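Local structure of sortase B (Streptococcus pyogenes, 3PSQ) at residues A[40-44]-A[45-49]. The protein is a class B sortase involved in pilus assembly, probably cleaving and joining surface proteins as a transpeptidase. Sequence-based numbering, arbitrary orientation.
Sequences LTVKG and THIDY
With chi1 at 71°, T45 sets OG1 between its own backbone N and carbonyl carbon, which brings it to V42 O; I47, by contrast, has CG2 anti to its N, beside the V42 side chain. T45 OG1 donates to V42 O in a short bond of 2.5 Å, in the carbonyl plane and on a lone pair, and accepts from I47 N at 2.8 Å. One hydroxyl thus bridges both arms of the bend. I47 CG2 lies alongside V42 CG2 at 3.8 Å and L40 CD2 at 3.7 Å; L40 and V42 also pack on F121 and L187, and I47 on L106. Across the sheet from it, T41 OG1 reaches D48 OD1 (3.1 Å) from above the carboxylate plane; that same carboxylate oxygen accepts from W39 NE1. L40 and Y49 form a hydrogen-bonded antiparallel pair, the L40 N to Y49 O bond nearly straight at 170°, whereas T41 and D48 are a non-hydrogen-bonded pair. G44 takes the positive phi that a type II turn needs at its third position. The whole is a beta hairpin joining strands 36-41 and 48-53 of the sortase fold, its type II turn V42-T45 overlapping an ST turn that starts at T45.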
loop_
_atom_site.group_PDB
_atom_site.type_symbol
_atom_site.label_atom_id
_atom_site.label_comp_id
_atom_site.label_asym_id
_atom_site.label_seq_id
_atom_site.Cartn_x
_atom_site.Cartn_y
_atom_site.Cartn_z
ATOM N N LEU A 40 5.514 -3.597 7.108
ATOM C CA LEU A 40 4.190 -2.992 7.155
ATOM C C LEU A 40 3.288 -3.691 8.179
ATOM O O LEU A 40 3.190 -4.919 8.203
ATOM C CB LEU A 40 3.554 -3.070 5.772
ATOM C CG LEU A 40 2.081 -2.723 5.628
ATOM C CD1 LEU A 40 1.841 -1.214 5.723
ATOM C CD2 LEU A 40 1.512 -3.267 4.290
ATOM N N THR A 41 2.614 -2.901 9.001
ATOM C CA THR A 41 1.698 -3.405 10.007
ATOM C C THR A 41 0.389 -2.639 9.908
ATOM O O THR A 41 0.384 -1.417 9.824
ATOM C CB THR A 41 2.317 -3.311 11.415
ATOM O OG1 THR A 41 3.510 -4.115 11.455
ATOM C CG2 THR A 41 1.370 -3.866 12.462
ATOM N N VAL A 42 -0.729 -3.354 9.833
ATOM C CA VAL A 42 -2.030 -2.694 9.844
ATOM C C VAL A 42 -2.836 -3.336 10.964
ATOM O O VAL A 42 -3.352 -4.444 10.821
ATOM C CB VAL A 42 -2.815 -2.823 8.514
ATOM C CG1 VAL A 42 -4.158 -2.031 8.592
ATOM C CG2 VAL A 42 -1.970 -2.366 7.333
ATOM N N LYS A 43 -2.886 -2.646 12.104
ATOM C CA LYS A 43 -3.706 -3.042 13.263
ATOM C C LYS A 43 -5.136 -3.295 12.862
ATOM O O LYS A 43 -5.747 -2.502 12.136
ATOM C CB LYS A 43 -3.671 -1.929 14.348
ATOM C CG LYS A 43 -2.642 -2.136 15.476
ATOM C CD LYS A 43 -2.540 -0.869 16.422
ATOM C CE LYS A 43 -3.670 -0.776 17.498
ATOM N NZ LYS A 43 -3.644 0.551 18.290
ATOM N N GLY A 44 -5.685 -4.395 13.368
ATOM C CA GLY A 44 -7.063 -4.757 13.046
ATOM C C GLY A 44 -7.079 -5.790 11.922
ATOM O O GLY A 44 -8.144 -6.242 11.491
ATOM N N THR A 45 -5.894 -6.165 11.453
ATOM C CA THR A 45 -5.772 -7.175 10.411
ATOM C C THR A 45 -4.573 -7.992 10.789
ATOM O O THR A 45 -3.827 -7.632 11.724
ATOM C CB THR A 45 -5.442 -6.558 9.030
ATOM O OG1 THR A 45 -4.092 -6.062 9.031
ATOM C CG2 THR A 45 -6.438 -5.458 8.628
ATOM N N HIS A 46 -4.349 -9.065 10.034
ATOM C CA HIS A 46 -3.112 -9.775 10.164
ATOM C C HIS A 46 -2.064 -9.279 9.167
ATOM O O HIS A 46 -1.052 -9.940 8.967
ATOM C CB HIS A 46 -3.302 -11.324 10.125
ATOM C CG HIS A 46 -3.918 -11.853 8.864
ATOM N ND1 HIS A 46 -3.290 -11.779 7.633
ATOM C CD2 HIS A 46 -5.075 -12.526 8.657
ATOM C CE1 HIS A 46 -4.063 -12.331 6.717
ATOM N NE2 HIS A 46 -5.137 -12.822 7.319
ATOM N N ILE A 47 -2.259 -8.095 8.591
ATOM C CA ILE A 47 -1.208 -7.509 7.757
ATOM C C ILE A 47 -0.040 -7.059 8.615
ATOM O O ILE A 47 -0.146 -6.130 9.388
ATOM C CB ILE A 47 -1.727 -6.348 6.884
ATOM C CG1 ILE A 47 -2.845 -6.855 5.987
ATOM C CG2 ILE A 47 -0.567 -5.675 6.163
ATOM C CD1 ILE A 47 -3.738 -5.798 5.425
ATOM N N ASP A 48 1.071 -7.765 8.481
ATOM C CA ASP A 48 2.213 -7.586 9.357
ATOM C C ASP A 48 3.345 -8.242 8.577
ATOM O O ASP A 48 3.691 -9.386 8.816
ATOM C CB ASP A 48 1.931 -8.314 10.677
ATOM C CG ASP A 48 3.007 -8.097 11.732
ATOM O OD1 ASP A 48 3.831 -7.150 11.613
ATOM O OD2 ASP A 48 2.994 -8.909 12.682
ATOM N N TYR A 49 3.905 -7.522 7.618
ATOM C CA TYR A 49 4.740 -8.190 6.627
ATOM C C TYR A 49 5.941 -7.397 6.229
ATOM O O TYR A 49 5.871 -6.164 6.161
ATOM C CB TYR A 49 3.965 -8.455 5.326
ATOM C CG TYR A 49 2.611 -9.086 5.453
ATOM C CD1 TYR A 49 2.380 -10.232 6.260
ATOM C CD2 TYR A 49 1.558 -8.562 4.729
ATOM C CE1 TYR A 49 1.065 -10.796 6.296
ATOM C CE2 TYR A 49 0.308 -9.089 4.779
ATOM C CZ TYR A 49 0.049 -10.192 5.535
ATOM O OH TYR A 49 -1.295 -10.601 5.496
#